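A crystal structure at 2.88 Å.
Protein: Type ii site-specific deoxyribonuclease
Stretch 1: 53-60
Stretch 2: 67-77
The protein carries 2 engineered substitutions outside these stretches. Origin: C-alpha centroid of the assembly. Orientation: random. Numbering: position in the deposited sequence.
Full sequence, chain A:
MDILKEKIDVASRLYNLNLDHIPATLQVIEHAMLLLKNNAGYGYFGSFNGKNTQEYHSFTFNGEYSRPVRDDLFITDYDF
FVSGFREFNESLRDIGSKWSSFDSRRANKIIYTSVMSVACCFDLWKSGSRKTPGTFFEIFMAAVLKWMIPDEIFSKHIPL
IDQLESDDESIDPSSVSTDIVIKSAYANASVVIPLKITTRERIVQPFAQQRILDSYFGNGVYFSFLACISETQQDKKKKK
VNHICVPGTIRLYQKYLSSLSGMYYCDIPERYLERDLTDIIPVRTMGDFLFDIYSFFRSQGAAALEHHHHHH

Stretch 1 (53-60) TQEYHSFT
Stretch 2 67-77: RPVRDDLFITD

Residues 53-60 form an extended strand, with phi between -81° and -139° and psi between 114° and 167°. Residues 67-77 run antiparallel to it at first. CA atoms pair Tyr 56 with Arg 70 (4.8 Å), His 57 with Val 69 (4.8 Å) and Ser 58 with Pro 68 (5.1 Å).

Backbone hydrogen bonds join the stretches at a single bridge. His 57 N donates to Val 69 O at 2.6 Å, and Val 69 N donates to His 57 O at 2.5 Å. The angles are 161° and 149°. Pro 68 CA approaches His 57 O at 3.4 Å in a CA-H...O contact. After Val 69 (-128/123) and Arg 70 (-68/102), the chain turns at Asp 71 (-58/-35) and Asp 72 (-69/-5). Arg 70 O accepts from Leu 73 N (2.8 Å) and Phe 74 N (2.9 Å), closing this turn.

Apolar contacts involve two aromatic residues of the strand. Phe 59 (chi1 m, chi2 -88°) points its edge at the face of Phe 74 (chi1 t, chi2 105°). Their centroids are 5.1 Å apart, the planes meet at 61°, and the CZ atoms of Phe 59 and Phe 74 lie 3.6 Å apart. Phe 59 CE2 also reaches Val 69 CG2 (4.2 Å; Val 69 is t). Tyr 56 (m, -87°) places CB 3.8 Å from Pro 68 CB and CE1 3.3 Å from Arg 70 CG.

Gln 54 and Asp 72 lie beside the Arg 70 guanidinium (chi1 -91°, then t, p, -174°). Arg 70 NE forms a salt bridge with Asp 72 OD1 at 2.8 Å; Asp 72 is p. Gln 54 (t, p, 86°) sets OE1 over the guanidinium face, 3.5 Å from Arg 70 NE, where the angle is too poor for a hydrogen bond. In a separate contact, His 57 (m, 65°) brings ND1 within 3.2 Å of Asp 71 CB; Asp 71 (t) holds OD1 over one face of the imidazole.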

ATOM      1  N   THR A  53      15.866  13.357  22.525  1.00 63.52           N
ATOM      2  CA  THR A  53      16.152  14.144  21.331  1.00 63.08           C
ATOM      3  C   THR A  53      17.063  13.307  20.443  1.00 62.46           C
ATOM      4  O   THR A  53      17.965  12.628  20.936  1.00 62.27           O
ATOM      5  CB  THR A  53      16.853  15.490  21.681  1.00 63.32           C
ATOM      6  OG1 THR A  53      15.966  16.327  22.442  1.00 63.45           O
ATOM      7  CG2 THR A  53      17.301  16.232  20.417  1.00 63.09           C
ATOM      8  N   GLN A  54      16.795  13.324  19.140  1.00 61.78           N
ATOM      9  CA  GLN A  54      17.705  12.712  18.173  1.00 60.91           C
ATOM     10  C   GLN A  54      18.014  13.690  17.059  1.00 60.42           C
ATOM     11  O   GLN A  54      17.128  14.076  16.289  1.00 60.24           O
ATOM     12  CB  GLN A  54      17.158  11.399  17.614  1.00 60.69           C
ATOM     13  CG  GLN A  54      18.113  10.717  16.670  1.00 59.71           C
ATOM     14  CD  GLN A  54      19.415  10.344  17.339  1.00 59.59           C
ATOM     15  OE1 GLN A  54      19.537   9.277  17.947  1.00 58.87           O
ATOM     16  NE2 GLN A  54      20.410  11.219  17.219  1.00 59.77           N
ATOM     17  N   GLU A  55      19.276  14.096  16.995  1.00 59.81           N
ATOM     18  CA  GLU A  55      19.722  15.041  15.980  1.00 59.43           C
ATOM     19  C   GLU A  55      19.993  14.355  14.650  1.00 58.30           C
ATOM     20  O   GLU A  55      20.575  13.266  14.605  1.00 58.20           O
ATOM     21  CB  GLU A  55      20.966  15.789  16.451  1.00 59.50           C
ATOM     22  CG  GLU A  55      20.680  16.845  17.508  1.00 60.45           C
ATOM     23  CD  GLU A  55      21.909  17.650  17.891  1.00 60.67           C
ATOM     24  OE1 GLU A  55      23.041  17.277  17.492  1.00 61.84           O
ATOM     25  OE2 GLU A  55      21.737  18.663  18.603  1.00 62.59           O
ATOM     26  N   TYR A  56      19.566  15.003  13.573  1.00 57.15           N
ATOM     27  CA  TYR A  56      19.812  14.496  12.231  1.00 56.24           C
ATOM     28  C   TYR A  56      20.559  15.507  11.384  1.00 55.51           C
ATOM     29  O   TYR A  56      20.312  16.706  11.479  1.00 55.45           O
ATOM     30  CB  TYR A  56      18.493  14.137  11.550  1.00 56.21           C
ATOM     31  CG  TYR A  56      17.833  12.883  12.077  1.00 56.13           C
ATOM     32  CD1 TYR A  56      18.168  11.632  11.558  1.00 56.16           C
ATOM     33  CD2 TYR A  56      16.869  12.943  13.090  1.00 55.46           C
ATOM     34  CE1 TYR A  56      17.560  10.478  12.029  1.00 55.60           C
ATOM     35  CE2 TYR A  56      16.261  11.785  13.568  1.00 54.76           C
ATOM     36  CZ  TYR A  56      16.617  10.561  13.032  1.00 55.12           C
ATOM     37  OH  TYR A  56      16.034   9.411  13.484  1.00 55.79           O
ATOM     38  N   HIS A  57      21.473  15.012  10.556  1.00 54.81           N
ATOM     39  CA  HIS A  57      22.176  15.840   9.577  1.00 54.27           C
ATOM     40  C   HIS A  57      21.638  15.639   8.163  1.00 53.69           C
ATOM     41  O   HIS A  57      20.897  14.697   7.894  1.00 53.82           O
ATOM     42  CB  HIS A  57      23.671  15.533   9.600  1.00 54.49           C
ATOM     43  CG  HIS A  57      24.416  16.220  10.705  1.00 55.35           C
ATOM     44  ND1 HIS A  57      24.194  15.946  12.039  1.00 56.30           N
ATOM     45  CD2 HIS A  57      25.397  17.150  10.671  1.00 54.99           C
ATOM     46  CE1 HIS A  57      24.998  16.687  12.777  1.00 55.84           C
ATOM     47  NE2 HIS A  57      25.736  17.428  11.972  1.00 55.88           N
ATOM     48  N   SER A  58      22.017  16.530   7.257  1.00 52.98           N
ATOM     49  CA  SER A  58      21.665  16.395   5.852  1.00 52.21           C
ATOM     50  C   SER A  58      22.840  16.769   4.959  1.00 51.69           C
ATOM     51  O   SER A  58      23.666  17.589   5.347  1.00 51.98           O
ATOM     52  CB  SER A  58      20.480  17.290   5.537  1.00 52.18           C
ATOM     53  OG  SER A  58      20.567  17.771   4.216  1.00 52.92           O
ATOM     54  N   PHE A  59      22.923  16.157   3.780  1.00 50.91           N
ATOM     55  CA  PHE A  59      23.863  16.589   2.751  1.00 50.24           C
ATOM     56  C   PHE A  59      23.159  17.624   1.891  1.00 50.61           C
ATOM     57  O   PHE A  59      21.954  17.535   1.666  1.00 50.52           O
ATOM     58  CB  PHE A  59      24.318  15.424   1.875  1.00 49.57           C
ATOM     59  CG  PHE A  59      25.152  14.390   2.595  1.00 48.76           C
ATOM     60  CD1 PHE A  59      26.528  14.524   2.689  1.00 48.30           C
ATOM     61  CD2 PHE A  59      24.562  13.265   3.154  1.00 47.81           C
ATOM     62  CE1 PHE A  59      27.293  13.562   3.344  1.00 47.66           C
ATOM     63  CE2 PHE A  59      25.325  12.303   3.815  1.00 46.49           C
ATOM     64  CZ  PHE A  59      26.682  12.451   3.906  1.00 47.30           C
ATOM     65  N   THR A  60      23.909  18.612   1.418  1.00 51.23           N
ATOM     66  CA  THR A  60      23.348  19.679   0.589  1.00 51.63           C
ATOM     67  C   THR A  60      24.084  19.814  -0.735  1.00 52.18           C
ATOM     68  O   THR A  60      25.263  19.464  -0.838  1.00 52.17           O
ATOM     69  CB  THR A  60      23.397  21.037   1.303  1.00 51.49           C
ATOM     70  OG1 THR A  60      24.699  21.231   1.867  1.00 51.42           O
ATOM     71  CG2 THR A  60      22.357  21.104   2.403  1.00 51.52           C
ATOM     72  N   ARG A  67      17.675  13.425   2.316  1.00 54.70           N
ATOM     73  CA  ARG A  67      16.931  12.916   3.469  1.00 53.57           C
ATOM     74  C   ARG A  67      17.807  13.011   4.724  1.00 52.95           C
ATOM     75  O   ARG A  67      19.037  13.040   4.616  1.00 52.64           O
ATOM     76  CB  ARG A  67      16.498  11.465   3.232  1.00 53.34           C
ATOM     77  CG  ARG A  67      17.642  10.478   3.184  1.00 52.59           C
ATOM     78  CD  ARG A  67      17.180   9.146   2.670  1.00 52.93           C
ATOM     79  NE  ARG A  67      16.829   9.209   1.254  1.00 52.92           N
ATOM     80  CZ  ARG A  67      16.175   8.261   0.595  1.00 52.61           C
ATOM     81  NH1 ARG A  67      15.781   7.153   1.210  1.00 52.61           N
ATOM     82  NH2 ARG A  67      15.909   8.428  -0.688  1.00 52.94           N
ATOM     83  N   PRO A  68      17.181  13.054   5.914  1.00 52.35           N
ATOM     84  CA  PRO A  68      17.939  13.241   7.149  1.00 51.86           C
ATOM     85  C   PRO A  68      18.833  12.044   7.475  1.00 51.32           C
ATOM     86  O   PRO A  68      18.447  10.893   7.255  1.00 51.22           O
ATOM     87  CB  PRO A  68      16.845  13.419   8.205  1.00 51.94           C
ATOM     88  CG  PRO A  68      15.670  12.693   7.655  1.00 52.12           C
ATOM     89  CD  PRO A  68      15.736  12.915   6.173  1.00 52.36           C
ATOM     90  N   VAL A  69      20.016  12.338   8.004  1.00 50.88           N
ATOM     91  CA  VAL A  69      21.058  11.347   8.246  1.00 50.54           C
ATOM     92  C   VAL A  69      21.541  11.430   9.692  1.00 50.50           C
ATOM     93  O   VAL A  69      21.970  12.489  10.156  1.00 50.26           O
ATOM     94  CB  VAL A  69      22.247  11.546   7.259  1.00 50.42           C
ATOM     95  CG1 VAL A  69      23.559  11.051   7.840  1.00 50.38           C
ATOM     96  CG2 VAL A  69      21.972  10.851   5.946  1.00 50.49           C
ATOM     97  N   ARG A  70      21.458  10.310  10.403  1.00 50.51           N
ATOM     98  CA  ARG A  70      22.030  10.227  11.736  1.00 50.75           C
ATOM     99  C   ARG A  70      23.546  10.301  11.649  1.00 50.93           C
ATOM    100  O   ARG A  70      24.206   9.323  11.299  1.00 50.70           O
ATOM    101  CB  ARG A  70      21.581   8.959  12.470  1.00 50.69           C
ATOM    102  CG  ARG A  70      20.319   9.148  13.284  1.00 50.34           C
ATOM    103  CD  ARG A  70      19.978   7.915  14.080  1.00 49.50           C
ATOM    104  NE  ARG A  70      20.909   7.710  15.183  1.00 49.59           N
ATOM    105  CZ  ARG A  70      20.914   6.647  15.981  1.00 49.21           C
ATOM    106  NH1 ARG A  70      20.038   5.660  15.811  1.00 48.37           N
ATOM    107  NH2 ARG A  70      21.808   6.571  16.952  1.00 48.82           N
ATOM    108  N   ASP A  71      24.071  11.482  11.965  1.00 51.58           N
ATOM    109  CA  ASP A  71      25.502  11.775  11.927  1.00 52.33           C
ATOM    110  C   ASP A  71      26.313  10.849  12.818  1.00 52.42           C
ATOM    111  O   ASP A  71      27.450  10.487  12.498  1.00 52.37           O
ATOM    112  CB  ASP A  71      25.742  13.205  12.376  1.00 52.63           C
ATOM    113  CG  ASP A  71      27.196  13.587  12.312  1.00 54.13           C
ATOM    114  OD1 ASP A  71      27.554  14.317  11.369  1.00 56.82           O
ATOM    115  OD2 ASP A  71      27.985  13.149  13.183  1.00 55.06           O
ATOM    116  N   ASP A  72      25.717  10.479  13.944  1.00 52.54           N
ATOM    117  CA  ASP A  72      26.330   9.552  14.867  1.00 52.82           C
ATOM    118  C   ASP A  72      26.417   8.137  14.292  1.00 52.76           C
ATOM    119  O   ASP A  72      26.994   7.255  14.918  1.00 52.97           O
ATOM    120  CB  ASP A  72      25.530   9.536  16.164  1.00 53.05           C
ATOM    121  CG  ASP A  72      24.297   8.675  16.069  1.00 53.94           C
ATOM    122  OD1 ASP A  72      23.243   9.152  15.591  1.00 55.19           O
ATOM    123  OD2 ASP A  72      24.392   7.506  16.482  1.00 55.13           O
ATOM    124  N   LEU A  73      25.841   7.931  13.107  1.00 52.67           N
ATOM    125  CA  LEU A  73      25.726   6.602  12.497  1.00 52.26           C
ATOM    126  C   LEU A  73      26.442   6.533  11.137  1.00 52.15           C
ATOM    127  O   LEU A  73      27.088   5.534  10.807  1.00 51.93           O
ATOM    128  CB  LEU A  73      24.242   6.243  12.355  1.00 52.22           C
ATOM    129  CG  LEU A  73      23.735   4.851  12.760  1.00 52.52           C
ATOM    130  CD1 LEU A  73      24.137   4.461  14.187  1.00 51.14           C
ATOM    131  CD2 LEU A  73      22.216   4.762  12.586  1.00 51.93           C
ATOM    132  N   PHE A  74      26.332   7.609  10.365  1.00 51.97           N
ATOM    133  CA  PHE A  74      26.971   7.729   9.056  1.00 52.06           C
ATOM    134  C   PHE A  74      28.453   7.998   9.249  1.00 52.11           C
ATOM    135  O   PHE A  74      28.819   8.885  10.015  1.00 52.71           O
ATOM    136  CB  PHE A  74      26.348   8.917   8.320  1.00 51.94           C
ATOM    137  CG  PHE A  74      26.520   8.888   6.825  1.00 52.12           C
ATOM    138  CD1 PHE A  74      25.444   8.554   5.996  1.00 52.60           C
ATOM    139  CD2 PHE A  74      27.736   9.230   6.236  1.00 51.43           C
ATOM    140  CE1 PHE A  74      25.586   8.547   4.612  1.00 51.30           C
ATOM    141  CE2 PHE A  74      27.889   9.222   4.854  1.00 50.36           C
ATOM    142  CZ  PHE A  74      26.817   8.884   4.045  1.00 51.14           C
ATOM    143  N   ILE A  75      29.311   7.258   8.555  1.00 51.89           N
ATOM    144  CA  ILE A  75      30.753   7.507   8.636  1.00 51.55           C
ATOM    145  C   ILE A  75      31.182   8.499   7.553  1.00 51.89           C
ATOM    146  O   ILE A  75      31.379   8.132   6.399  1.00 52.13           O
ATOM    147  CB  ILE A  75      31.573   6.187   8.580  1.00 51.47           C
ATOM    148  CG1 ILE A  75      31.181   5.269   9.745  1.00 51.04           C
ATOM    149  CG2 ILE A  75      33.071   6.472   8.614  1.00 51.22           C
ATOM    150  CD1 ILE A  75      31.572   3.800   9.570  1.00 51.03           C
ATOM    151  N   THR A  76      31.322   9.763   7.928  1.00 52.38           N
ATOM    152  CA  THR A  76      31.658  10.815   6.958  1.00 53.10           C
ATOM    153  C   THR A  76      33.160  10.969   6.639  1.00 53.73           C
ATOM    154  O   THR A  76      33.568  11.981   6.056  1.00 54.24           O
ATOM    155  CB  THR A  76      31.085  12.191   7.376  1.00 52.95           C
ATOM    156  OG1 THR A  76      31.409  12.444   8.745  1.00 52.88           O
ATOM    157  CG2 THR A  76      29.580  12.221   7.202  1.00 52.77           C
ATOM    158  N   ASP A  77      33.972   9.979   7.017  1.00 54.03           N
ATOM    159  CA  ASP A  77      35.399   9.962   6.705  1.00 54.25           C
ATOM    160  C   ASP A  77      35.655   8.750   5.820  1.00 54.70           C
ATOM    161  O   ASP A  77      35.408   7.601   6.229  1.00 54.73           O
ATOM    162  CB  ASP A  77      36.224   9.886   7.997  1.00 54.25           C
ATOM    163  CG  ASP A  77      37.726  10.096   7.774  1.00 54.55           C
ATOM    164  OD1 ASP A  77      38.379   9.252   7.123  1.00 55.46           O
ATOM    165  OD2 ASP A  77      38.268  11.094   8.291  1.00 54.23           O
TER